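PDB 6EU4: tail spike protein from Acinetobacter phage vB_AbaP_AS12, which probably recognises and degrades the capsular polysaccharide of its Acinetobacter baumannii host as a trimeric tailspike. Local coordinates for residues R245-A250 with W277-G282; N165-N170 with G261-P266; E428-S433 with V451-K456; T477-L482 with V498-S503. One frame throughout, in Å; residues are numbered along the deposited sequence.

Contact 1 of 4, residues R245-A250 with W277-G282; sequences RVQASA and WATDAG
Arg245 enters with its chain bent at chi2 and chi3, so that Trp277 CB meets the guanidinium at its edge, near NH1; NE donates to Gly275 O, and Met240 of a second subunit packs on both Arg245 and Trp277. Val246 turns its side chain away and contributes its carbonyl, whose O takes the Trp277 N-H at 2.9 Å in the carbonyl plane. Gln247 is extended, CG anti to the backbone N (chi1 172°), and runs beside the indole in the same direction, OE1 3.3 Å from Trp277 CE3 with the amide and ring planes 48° apart. Its NE2 donates to Ser249 OG. Ala248 turns both N and O to the same neighbour: N donates to Trp277 O at 2.9 Å, and O accepts from Thr279 N at 3.1 Å. Two parallel strands from successive coils of a right-handed beta-helix, the usual tailspike body, are paired here, and side chains stack in register: Ala248 on Ala278 on one face, Gln247 on Trp277 and Ser249 on Thr279 on the other. Ser249 OG donates to Thr279 OG1 over a short 2.5 Å, and Thr279 OG1 in turn donates to Asp280 OD2, met from above the carboxylate plane, so a chain of bonds runs from the Gln247 amide to a carboxylate. Thr279 CG2 sits over the centre of the Trp277 ring, 3.2 Å above its plane. Ala250 N closes the pairing on Thr279 O at 3.1 Å.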
loop_
_atom_site.group_PDB
_atom_site.type_symbol
_atom_site.label_atom_id
_atom_site.label_comp_id
_atom_site.label_asym_id
_atom_site.label_seq_id
_atom_site.Cartn_x
_atom_site.Cartn_y
_atom_site.Cartn_z
ATOM N N ARG A 245 3.915 -13.878 -9.667
ATOM C CA ARG A 245 4.289 -15.264 -9.388
ATOM C C ARG A 245 5.529 -15.687 -10.171
ATOM O O ARG A 245 5.608 -16.803 -10.707
ATOM C CB ARG A 245 3.110 -16.201 -9.660
ATOM C CG ARG A 245 2.077 -16.132 -8.522
ATOM C CD ARG A 245 2.300 -17.185 -7.462
ATOM N NE ARG A 245 3.648 -17.124 -6.925
ATOM C CZ ARG A 245 4.624 -17.970 -7.209
ATOM N NH1 ARG A 245 5.828 -17.766 -6.680
ATOM N NH2 ARG A 245 4.411 -19.015 -8.000
ATOM N N VAL A 246 6.528 -14.806 -10.177
ATOM C CA VAL A 246 7.833 -15.099 -10.750
ATOM C C VAL A 246 8.761 -15.473 -9.608
ATOM O O VAL A 246 8.870 -14.745 -8.607
ATOM C CB VAL A 246 8.370 -13.906 -11.558
ATOM C CG1 VAL A 246 9.786 -14.171 -12.042
ATOM C CG2 VAL A 246 7.454 -13.645 -12.734
ATOM N N GLN A 247 9.432 -16.608 -9.757
ATOM C CA GLN A 247 10.355 -17.103 -8.754
ATOM C C GLN A 247 11.734 -17.143 -9.385
ATOM O O GLN A 247 11.897 -17.694 -10.483
ATOM C CB GLN A 247 9.969 -18.498 -8.271
ATOM C CG GLN A 247 11.012 -19.124 -7.357
ATOM C CD GLN A 247 10.621 -20.494 -6.818
ATOM O OE1 GLN A 247 9.521 -20.989 -7.048
ATOM N NE2 GLN A 247 11.554 -21.125 -6.108
ATOM N N ALA A 248 12.710 -16.563 -8.706
ATOM C CA ALA A 248 14.094 -16.607 -9.154
ATOM C C ALA A 248 14.924 -17.290 -8.071
ATOM O O ALA A 248 15.210 -16.703 -7.018
ATOM C CB ALA A 248 14.616 -15.210 -9.470
ATOM N N SER A 249 15.288 -18.538 -8.345
ATOM C CA SER A 249 16.143 -19.320 -7.467
ATOM C C SER A 249 17.540 -19.325 -8.074
ATOM O O SER A 249 17.732 -19.794 -9.196
ATOM C CB SER A 249 15.592 -20.735 -7.297
ATOM O OG SER A 249 14.260 -20.704 -6.786
ATOM N N ALA A 250 18.500 -18.768 -7.346
ATOM C CA ALA A 250 19.836 -18.548 -7.875
ATOM C C ALA A 250 20.865 -18.747 -6.777
ATOM O O ALA A 250 20.576 -18.525 -5.604
ATOM C CB ALA A 250 19.983 -17.132 -8.424
ATOM N N TRP A 277 9.089 -14.435 -5.718
ATOM C CA TRP A 277 9.830 -15.194 -4.715
ATOM C C TRP A 277 11.295 -15.264 -5.105
ATOM O O TRP A 277 11.617 -15.820 -6.156
ATOM C CB TRP A 277 9.242 -16.596 -4.596
ATOM C CG TRP A 277 9.623 -17.371 -3.354
ATOM C CD1 TRP A 277 10.128 -16.884 -2.191
ATOM C CD2 TRP A 277 9.482 -18.777 -3.175
ATOM N NE1 TRP A 277 10.290 -17.916 -1.277
ATOM C CE2 TRP A 277 9.915 -19.085 -1.869
ATOM C CE3 TRP A 277 9.028 -19.809 -3.989
ATOM C CZ2 TRP A 277 9.923 -20.383 -1.375
ATOM C CZ3 TRP A 277 9.035 -21.101 -3.497
ATOM C CH2 TRP A 277 9.485 -21.375 -2.199
ATOM N N ALA A 278 12.168 -14.729 -4.253
ATOM C CA ALA A 278 13.615 -14.875 -4.404
ATOM C C ALA A 278 14.074 -15.985 -3.466
ATOM O O ALA A 278 13.743 -15.956 -2.281
ATOM C CB ALA A 278 14.340 -13.572 -4.063
ATOM N N THR A 279 14.783 -16.984 -3.982
ATOM C CA THR A 279 15.305 -18.022 -3.103
ATOM C C THR A 279 16.766 -18.316 -3.403
ATOM O O THR A 279 17.246 -18.155 -4.530
ATOM C CB THR A 279 14.494 -19.362 -3.176
ATOM O OG1 THR A 279 14.709 -20.006 -4.426
ATOM C CG2 THR A 279 12.966 -19.137 -3.010
ATOM N N ASP A 280 17.460 -18.772 -2.363
ATOM C CA ASP A 280 18.736 -19.459 -2.401
ATOM C C ASP A 280 19.930 -18.534 -2.625
ATOM O O ASP A 280 21.072 -18.978 -2.456
ATOM C CB ASP A 280 18.744 -20.582 -3.456
ATOM C CG ASP A 280 17.614 -21.592 -3.209
ATOM O OD1 ASP A 280 17.586 -22.150 -2.107
ATOM O OD2 ASP A 280 16.728 -21.768 -4.062
ATOM N N ALA A 281 19.719 -17.276 -2.975
ATOM C CA ALA A 281 20.817 -16.383 -3.329
ATOM C C ALA A 281 21.845 -16.235 -2.209
ATOM O O ALA A 281 21.504 -15.972 -1.049
ATOM C CB ALA A 281 20.244 -15.014 -3.688
ATOM N N GLY A 282 23.120 -16.338 -2.581
ATOM C CA GLY A 282 24.198 -16.254 -1.619
ATOM C C GLY A 282 24.865 -14.894 -1.500
ATOM O O GLY A 282 25.678 -14.704 -0.586
#

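Contact 2 of 4, residues N165-N170 with G261-P266; sequences NGKIMN and GTAWTP
A two-stranded antiparallel hairpin, 161-164 with 167-170, projects from the beta-helix body and here lies against the loop that links strands 253-257 and 268-274. Trp264 has its CG anti to the backbone N (chi1 -167°), which sends the indole against the hairpin, where Asn165 CB reaches CH2 at 3.8 Å with amide and ring planes 64° apart. Lys167 CB approaches the same ring at CE3, also obliquely. Selenomethionine Met169, bent at chi2 and chi3, curls back and brings SE within 3.9 Å of Trp264 CB, the two side chains crossing at about a right angle, while the terminal CE rests 3.6 Å from Thr262 OG1. That hydroxyl oxygen accepts the Trp264 N-H at 3.1 Å, an ST turn that fixes the bend carrying the indole. Ala263 CB touches both Lys167 CB and Ile168 O. Lys167 then passes its aliphatic chain over the Ala263 carbonyl, CD to O 3.4 Å. The indole NE1 is held by Asp237, and Trp186 packs on both Asn165 and Trp264. Water makes the polar links: one molecule joins the backbones, donating to Ile168 O and accepting from Ala263 N, and another joins the Lys167 ammonium to Ala263 O. The contact is therefore a greasy patch of indole, selenium and methyl groups, while Ile168 O, Ala263 N and Ala263 O are served by water.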
loop_
_atom_site.group_PDB
_atom_site.type_symbol
_atom_site.label_atom_id
_atom_site.label_comp_id
_atom_site.label_asym_id
_atom_site.label_seq_id
_atom_site.Cartn_x
_atom_site.Cartn_y
_atom_site.Cartn_z
ATOM N N ASN A 165 20.696 2.856 -29.692
ATOM C CA ASN A 165 20.592 4.187 -29.094
ATOM C C ASN A 165 21.969 4.687 -28.636
ATOM O O ASN A 165 22.146 5.159 -27.515
ATOM C CB ASN A 165 19.608 4.166 -27.932
ATOM C CG ASN A 165 19.273 5.557 -27.402
ATOM O OD1 ASN A 165 19.392 6.549 -28.105
ATOM N ND2 ASN A 165 18.826 5.615 -26.137
ATOM N N GLY A 166 22.961 4.537 -29.515
ATOM C CA GLY A 166 24.298 5.060 -29.284
ATOM C C GLY A 166 25.208 4.219 -28.414
ATOM O O GLY A 166 26.373 4.604 -28.225
ATOM N N LYS A 167 24.743 3.080 -27.909
ATOM C CA LYS A 167 25.522 2.242 -26.998
ATOM C C LYS A 167 25.746 0.871 -27.616
ATOM O O LYS A 167 24.820 0.258 -28.152
ATOM C CB LYS A 167 24.823 2.073 -25.634
ATOM C CG LYS A 167 24.487 3.390 -24.947
ATOM C CD LYS A 167 25.727 4.175 -24.616
ATOM C CE LYS A 167 25.399 5.397 -23.771
ATOM N NZ LYS A 167 26.675 6.055 -23.351
ATOM N N ILE A 168 26.971 0.373 -27.520
ATOM C CA ILE A 168 27.290 -0.930 -28.084
ATOM C C ILE A 168 26.904 -1.983 -27.058
ATOM O O ILE A 168 27.447 -2.007 -25.949
ATOM C CB ILE A 168 28.771 -1.032 -28.462
ATOM C CG1 ILE A 168 29.051 -0.033 -29.578
ATOM C CG2 ILE A 168 29.096 -2.462 -28.908
ATOM C CD1 ILE A 168 30.515 0.050 -30.047
HETATM N N MSE A 169 25.966 -2.844 -27.434
HETATM C CA MSE A 169 25.460 -3.912 -26.591
HETATM C C MSE A 169 25.860 -5.253 -27.192
HETATM O O MSE A 169 26.055 -5.392 -28.391
HETATM C CB MSE A 169 23.940 -3.824 -26.460
HETATM C CG MSE A 169 23.459 -2.461 -26.008
HETATM SE SE MSE A 169 23.979 -2.138 -24.168
HETATM C CE MSE A 169 22.728 -3.308 -23.223
ATOM N N ASN A 170 25.977 -6.249 -26.335
ATOM C CA ASN A 170 26.330 -7.591 -26.764
ATOM C C ASN A 170 25.496 -8.557 -25.943
ATOM O O ASN A 170 25.456 -8.461 -24.715
ATOM C CB ASN A 170 27.822 -7.850 -26.591
ATOM C CG ASN A 170 28.258 -9.186 -27.188
ATOM O OD1 ASN A 170 27.763 -10.234 -26.789
ATOM N ND2 ASN A 170 29.181 -9.141 -28.145
ATOM N N GLY A 261 26.756 -3.398 -15.653
ATOM C CA GLY A 261 27.844 -3.977 -16.408
ATOM C C GLY A 261 27.773 -3.903 -17.926
ATOM O O GLY A 261 28.477 -4.672 -18.596
ATOM N N THR A 262 26.973 -2.989 -18.489
ATOM C CA THR A 262 26.940 -2.751 -19.934
ATOM C C THR A 262 27.168 -1.264 -20.203
ATOM O O THR A 262 27.238 -0.434 -19.285
ATOM C CB THR A 262 25.611 -3.198 -20.584
ATOM O OG1 THR A 262 24.595 -2.191 -20.390
ATOM C CG2 THR A 262 25.137 -4.537 -20.024
ATOM N N ALA A 263 27.259 -0.915 -21.492
ATOM C CA ALA A 263 27.414 0.480 -21.881
ATOM C C ALA A 263 26.146 1.299 -21.665
ATOM O O ALA A 263 26.199 2.533 -21.704
ATOM C CB ALA A 263 27.813 0.566 -23.359
ATOM N N TRP A 264 25.009 0.648 -21.467
ATOM C CA TRP A 264 23.740 1.355 -21.313
ATOM C C TRP A 264 23.612 1.898 -19.897
ATOM O O TRP A 264 23.871 1.184 -18.926
ATOM C CB TRP A 264 22.598 0.395 -21.605
ATOM C CG TRP A 264 21.255 0.976 -21.793
ATOM C CD1 TRP A 264 20.364 1.347 -20.815
ATOM C CD2 TRP A 264 20.600 1.205 -23.043
ATOM N NE1 TRP A 264 19.205 1.796 -21.390
ATOM C CE2 TRP A 264 19.322 1.722 -22.754
ATOM C CE3 TRP A 264 20.972 1.021 -24.380
ATOM C CZ2 TRP A 264 18.416 2.064 -23.750
ATOM C CZ3 TRP A 264 20.074 1.361 -25.370
ATOM C CH2 TRP A 264 18.806 1.879 -25.049
ATOM N N THR A 265 23.199 3.150 -19.780
ATOM C CA THR A 265 23.000 3.739 -18.458
ATOM C C THR A 265 21.796 3.129 -17.745
ATOM O O THR A 265 20.665 3.247 -18.249
ATOM C CB THR A 265 22.816 5.242 -18.603
ATOM O OG1 THR A 265 24.036 5.806 -19.124
ATOM C CG2 THR A 265 22.473 5.876 -17.273
ATOM N N PRO A 266 21.969 2.530 -16.562
ATOM C CA PRO A 266 20.821 1.962 -15.843
ATOM C C PRO A 266 19.745 2.988 -15.542
ATOM O O PRO A 266 20.015 4.103 -15.090
ATOM C CB PRO A 266 21.437 1.427 -14.547
ATOM C CG PRO A 266 22.829 1.119 -14.910
ATOM C CD PRO A 266 23.236 2.189 -15.891
HETATM O O HOH W 1 28.609 4.136 -22.059
HETATM O O HOH W 2 27.702 -3.028 -23.464
#

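Contact 3 of 4, residues E428-S433 with V451-K456; sequences EEIGIS and VDAYVK
Ile430 is the bump of this contact, and the hollow it fills is formed by alternate residues of strand 451-455. Val451, Ala453 and Val455 direct their side chains toward it, while Asp452 and Tyr454 point the other way. With CG1 anti to the backbone N (chi1 172°) and chi2 also extended, the longer branch of Ile430 reaches the floor, where CD1 rests 4.1 Å from Ala453 CB. The small methyl makes the bottom of the hollow; Val451 CG2, 4.3 Å from CD1, and Val455 CG2 form its two ends. The shorter branch takes the crowded position between backbone N and carbonyl carbon, where CG2 meets Val455 CG2 at 3.9 Å, the side chains crossing obliquely. Beside the hollow, Lys456, bent at chi3, brings NZ to Glu428 O in a weak hydrogen bond of 3.2 Å, while the Glu428 carboxylate is taken by Ser394 and Leu441 N. In this late part of the beta-helix the two strands pack side chain to side chain, not by backbone pairing, their axes 9.7 Å apart at closest approach and 139° between directions. Strand 430-432 pairs instead with 443-445, while 450-455 is flanked by 414-417 and 458-462, whose Tyr460 touches both Ile430 and Val455.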
loop_
_atom_site.group_PDB
_atom_site.type_symbol
_atom_site.label_atom_id
_atom_site.label_comp_id
_atom_site.label_asym_id
_atom_site.label_seq_id
_atom_site.Cartn_x
_atom_site.Cartn_y
_atom_site.Cartn_z
ATOM N N GLU A 428 17.930 -2.080 22.013
ATOM C CA GLU A 428 18.756 -1.761 23.166
ATOM C C GLU A 428 18.983 -0.278 23.404
ATOM O O GLU A 428 19.032 0.141 24.568
ATOM C CB GLU A 428 20.101 -2.466 23.039
ATOM C CG GLU A 428 19.943 -3.966 23.014
ATOM C CD GLU A 428 21.260 -4.685 23.127
ATOM O OE1 GLU A 428 21.895 -4.624 24.207
ATOM O OE2 GLU A 428 21.665 -5.289 22.122
ATOM N N GLU A 429 19.162 0.529 22.362
ATOM C CA GLU A 429 19.495 1.937 22.575
ATOM C C GLU A 429 19.386 2.659 21.244
ATOM O O GLU A 429 19.282 2.041 20.177
ATOM C CB GLU A 429 20.895 2.113 23.177
ATOM C CG GLU A 429 22.019 1.631 22.269
ATOM C CD GLU A 429 23.404 1.713 22.915
ATOM O OE1 GLU A 429 23.495 1.997 24.129
ATOM O OE2 GLU A 429 24.408 1.481 22.202
ATOM N N ILE A 430 19.419 3.984 21.322
ATOM C CA ILE A 430 19.408 4.833 20.137
ATOM C C ILE A 430 20.250 6.061 20.450
ATOM O O ILE A 430 20.174 6.611 21.555
ATOM C CB ILE A 430 17.969 5.204 19.716
ATOM C CG1 ILE A 430 17.970 6.242 18.592
ATOM C CG2 ILE A 430 17.133 5.695 20.886
ATOM C CD1 ILE A 430 16.639 6.283 17.851
ATOM N N GLY A 431 21.080 6.476 19.500
ATOM C CA GLY A 431 21.849 7.693 19.726
ATOM C C GLY A 431 22.796 8.024 18.592
ATOM O O GLY A 431 23.017 7.233 17.664
ATOM N N ILE A 432 23.356 9.226 18.699
ATOM C CA ILE A 432 24.368 9.700 17.768
ATOM C C ILE A 432 25.622 8.862 17.918
ATOM O O ILE A 432 26.053 8.561 19.038
ATOM C CB ILE A 432 24.668 11.181 18.040
ATOM C CG1 ILE A 432 23.428 12.017 17.735
ATOM C CG2 ILE A 432 25.856 11.651 17.207
ATOM C CD1 ILE A 432 23.507 13.429 18.247
ATOM N N SER A 433 26.239 8.506 16.795
ATOM C CA SER A 433 27.438 7.686 16.827
ATOM C C SER A 433 28.412 8.101 15.738
ATOM O O SER A 433 28.004 8.365 14.604
ATOM C CB SER A 433 27.089 6.210 16.620
ATOM O OG SER A 433 28.262 5.407 16.614
ATOM N N VAL A 451 16.224 10.824 12.478
ATOM C CA VAL A 451 15.520 9.630 12.932
ATOM C C VAL A 451 14.191 10.029 13.555
ATOM O O VAL A 451 14.052 11.095 14.162
ATOM C CB VAL A 451 16.340 8.805 13.947
ATOM C CG1 VAL A 451 17.622 8.260 13.303
ATOM C CG2 VAL A 451 16.683 9.634 15.173
ATOM N N ASP A 452 13.207 9.137 13.403
ATOM C CA ASP A 452 11.907 9.251 14.075
ATOM C C ASP A 452 11.537 7.810 14.377
ATOM O O ASP A 452 10.955 7.124 13.539
ATOM C CB ASP A 452 10.862 9.959 13.228
ATOM C CG ASP A 452 9.529 10.100 13.934
ATOM O OD1 ASP A 452 9.360 9.516 15.020
ATOM O OD2 ASP A 452 8.639 10.786 13.381
ATOM N N ALA A 453 11.940 7.335 15.557
ATOM C CA ALA A 453 11.936 5.906 15.819
ATOM C C ALA A 453 11.503 5.619 17.244
ATOM O O ALA A 453 12.061 6.169 18.204
ATOM C CB ALA A 453 13.315 5.284 15.585
ATOM N N TYR A 454 10.524 4.731 17.369
ATOM C CA TYR A 454 10.189 4.178 18.671
ATOM C C TYR A 454 11.229 3.164 19.105
ATOM O O TYR A 454 11.590 2.245 18.353
ATOM C CB TYR A 454 8.805 3.539 18.646
ATOM C CG TYR A 454 7.729 4.553 18.878
ATOM C CD1 TYR A 454 7.244 5.341 17.835
ATOM C CD2 TYR A 454 7.193 4.735 20.144
ATOM C CE1 TYR A 454 6.267 6.285 18.056
ATOM C CE2 TYR A 454 6.201 5.668 20.371
ATOM C CZ TYR A 454 5.742 6.436 19.338
ATOM O OH TYR A 454 4.767 7.370 19.597
ATOM N N VAL A 455 11.710 3.338 20.333
ATOM C CA VAL A 455 12.606 2.388 20.970
ATOM C C VAL A 455 12.125 2.178 22.404
ATOM O O VAL A 455 12.098 3.122 23.197
ATOM C CB VAL A 455 14.065 2.882 20.948
ATOM C CG1 VAL A 455 14.964 1.897 21.666
ATOM C CG2 VAL A 455 14.537 3.106 19.509
ATOM N N LYS A 456 11.737 0.944 22.735
ATOM C CA LYS A 456 11.254 0.590 24.080
ATOM C C LYS A 456 10.101 1.495 24.527
ATOM O O LYS A 456 10.048 1.948 25.670
ATOM C CB LYS A 456 12.385 0.632 25.101
ATOM C CG LYS A 456 13.470 -0.403 24.851
ATOM C CD LYS A 456 14.420 -0.524 26.056
ATOM C CE LYS A 456 15.720 0.212 25.833
ATOM N NZ LYS A 456 16.757 -0.178 26.838
#

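Contact 4 of 4, residues T477-L482 with V498-S503; sequences TSAKSL and VLVQSS
Leu482 and Leu499 cross obliquely, and the crossing sets one face of this strand pair: with CG anti to the carbonyl carbon (chi1 -61°), Leu482 brings CD1 within 3.9 Å of Leu499 CB. On the other face Val500 holds CG1 in the crowded position (chi1 59°), directing that methyl across to the CA of Ser481 at 3.6 Å and alongside Ala479 CB at 3.8 Å. Ala479 CB also touches Val498 CG1, so one methyl fits against two valines. Lys480 is extended up to a bend at chi4 and carries its amine away from Leu499, to a cation-pi contact with Tyr474 of a third subunit. Gln501, bent at chi2, brings NE2 to 3.6 Å from Leu482 CB; NE2 donates to Gly483 O, and OE1 accepts the Ser503 N-H, which holds the amide by both ends. Between the two faces the backbones join by three bonds, in parallel register: Lys480 N to Val498 O, 2.8 Å and nearly straight at 173°, Val500 N to Lys480 O, and Leu482 N to Val500 O. Waters bridge the ends, one shared by Ser478 O and Val498 O, another by Leu482 O and Gln501 OE1. Strand 474-481, parallel to 496-501, is outermost of the mixed sheet within its own chain; at Thr477 the sheet continues, antiparallel, onto a strand of a second subunit, across the interface of the trimer.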
loop_
_atom_site.group_PDB
_atom_site.type_symbol
_atom_site.label_atom_id
_atom_site.label_comp_id
_atom_site.label_asym_id
_atom_site.label_seq_id
_atom_site.Cartn_x
_atom_site.Cartn_y
_atom_site.Cartn_z
ATOM N N THR A 477 0.345 16.094 29.160
ATOM C CA THR A 477 1.363 15.049 29.225
ATOM C C THR A 477 1.530 14.564 30.660
ATOM O O THR A 477 1.010 15.155 31.611
ATOM C CB THR A 477 2.730 15.534 28.728
ATOM O OG1 THR A 477 3.252 16.499 29.646
ATOM C CG2 THR A 477 2.645 16.147 27.351
ATOM N N SER A 478 2.291 13.481 30.811
ATOM C CA SER A 478 2.627 12.948 32.122
ATOM C C SER A 478 4.078 13.283 32.482
ATOM O O SER A 478 4.902 13.588 31.621
ATOM C CB SER A 478 2.406 11.437 32.150
ATOM O OG SER A 478 1.033 11.140 32.012
ATOM N N ALA A 479 4.379 13.224 33.778
ATOM C CA ALA A 479 5.754 13.358 34.242
ATOM C C ALA A 479 6.530 12.070 33.969
ATOM O O ALA A 479 5.958 10.981 33.871
ATOM C CB ALA A 479 5.785 13.673 35.734
ATOM N N LYS A 480 7.845 12.201 33.855
ATOM C CA LYS A 480 8.728 11.035 33.865
ATOM C C LYS A 480 9.011 10.632 35.306
ATOM O O LYS A 480 9.520 11.435 36.090
ATOM C CB LYS A 480 10.030 11.320 33.129
ATOM C CG LYS A 480 10.910 10.027 32.952
ATOM C CD LYS A 480 12.135 10.303 32.094
ATOM C CE LYS A 480 12.771 9.028 31.531
ATOM N NZ LYS A 480 13.264 8.087 32.569
ATOM N N SER A 481 8.684 9.388 35.652
ATOM C CA SER A 481 8.826 8.919 37.029
ATOM C C SER A 481 10.266 8.483 37.252
ATOM O O SER A 481 10.770 7.609 36.541
ATOM C CB SER A 481 7.860 7.765 37.323
ATOM O OG SER A 481 7.835 7.483 38.713
ATOM N N LEU A 482 10.927 9.095 38.235
ATOM C CA LEU A 482 12.336 8.835 38.485
ATOM C C LEU A 482 12.532 7.638 39.402
ATOM O O LEU A 482 11.762 7.415 40.341
ATOM C CB LEU A 482 13.001 10.057 39.117
ATOM C CG LEU A 482 12.965 11.327 38.271
ATOM C CD1 LEU A 482 13.368 12.526 39.118
ATOM C CD2 LEU A 482 13.871 11.180 37.062
ATOM N N VAL A 498 9.224 17.345 32.432
ATOM C CA VAL A 498 8.655 17.260 33.774
ATOM C C VAL A 498 9.006 15.907 34.383
ATOM O O VAL A 498 8.836 14.859 33.740
ATOM C CB VAL A 498 7.130 17.457 33.751
ATOM C CG1 VAL A 498 6.581 17.383 35.174
ATOM C CG2 VAL A 498 6.758 18.787 33.063
ATOM N N LEU A 499 9.476 15.940 35.630
ATOM C CA LEU A 499 9.907 14.790 36.405
ATOM C C LEU A 499 9.062 14.680 37.665
ATOM O O LEU A 499 8.626 15.688 38.240
ATOM C CB LEU A 499 11.385 14.920 36.804
ATOM C CG LEU A 499 12.320 15.538 35.748
ATOM C CD1 LEU A 499 13.673 15.807 36.346
ATOM C CD2 LEU A 499 12.416 14.618 34.545
ATOM N N VAL A 500 8.858 13.455 38.125
ATOM C CA VAL A 500 8.249 13.219 39.427
ATOM C C VAL A 500 9.138 12.265 40.205
ATOM O O VAL A 500 9.637 11.277 39.659
ATOM C CB VAL A 500 6.800 12.678 39.329
ATOM C CG1 VAL A 500 6.729 11.361 38.546
ATOM C CG2 VAL A 500 6.215 12.512 40.724
ATOM N N GLN A 501 9.359 12.576 41.475
ATOM C CA GLN A 501 10.008 11.650 42.404
ATOM C C GLN A 501 9.006 11.374 43.514
ATOM O O GLN A 501 8.803 12.208 44.402
ATOM C CB GLN A 501 11.312 12.210 42.962
ATOM C CG GLN A 501 11.981 11.265 43.965
ATOM C CD GLN A 501 12.130 9.868 43.423
ATOM O OE1 GLN A 501 11.268 9.017 43.644
ATOM N NE2 GLN A 501 13.220 9.615 42.706
ATOM N N SER A 502 8.378 10.200 43.468
ATOM C CA SER A 502 7.356 9.868 44.445
ATOM C C SER A 502 7.904 9.110 45.641
ATOM O O SER A 502 7.160 8.880 46.596
ATOM C CB SER A 502 6.239 9.044 43.791
ATOM O OG SER A 502 6.712 7.770 43.371
ATOM N N SER A 503 9.174 8.723 45.624
ATOM C CA SER A 503 9.791 8.003 46.734
ATOM C C SER A 503 10.582 8.970 47.611
ATOM O O SER A 503 11.567 9.564 47.155
ATOM C CB SER A 503 10.702 6.899 46.205
ATOM O OG SER A 503 11.592 6.464 47.214
HETATM O O HOH W 3 7.534 14.706 31.147
HETATM O O HOH W 4 9.134 8.334 41.194
HETATM O O HOH W 5 5.778 7.839 40.339
HETATM O O HOH W 6 11.763 6.553 42.965
#

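In the fold
From the N terminus, the chain first forms the hairpin of contact 2, then passes through strand 245-250 before the loop 261-266 returns to that hairpin, and afterwards 277-282 closes contact 1; the two cross, with nearest atoms about 17 Å apart. Contact 1 joins successive coils within the beta-helix, whereas contact 2 spans 90 residues to fasten an excursion outside it. Contacts 3 and 4 follow in series as short closures, over 17 and 15 residues. Contact 3 packs the late part of the beta-helix, and contact 4 belongs to the separate six-stranded sheet beyond, their nearest atoms about 10 Å apart. Contacts 1, 3 and 4 all touch a second subunit, contact 2 no other chain.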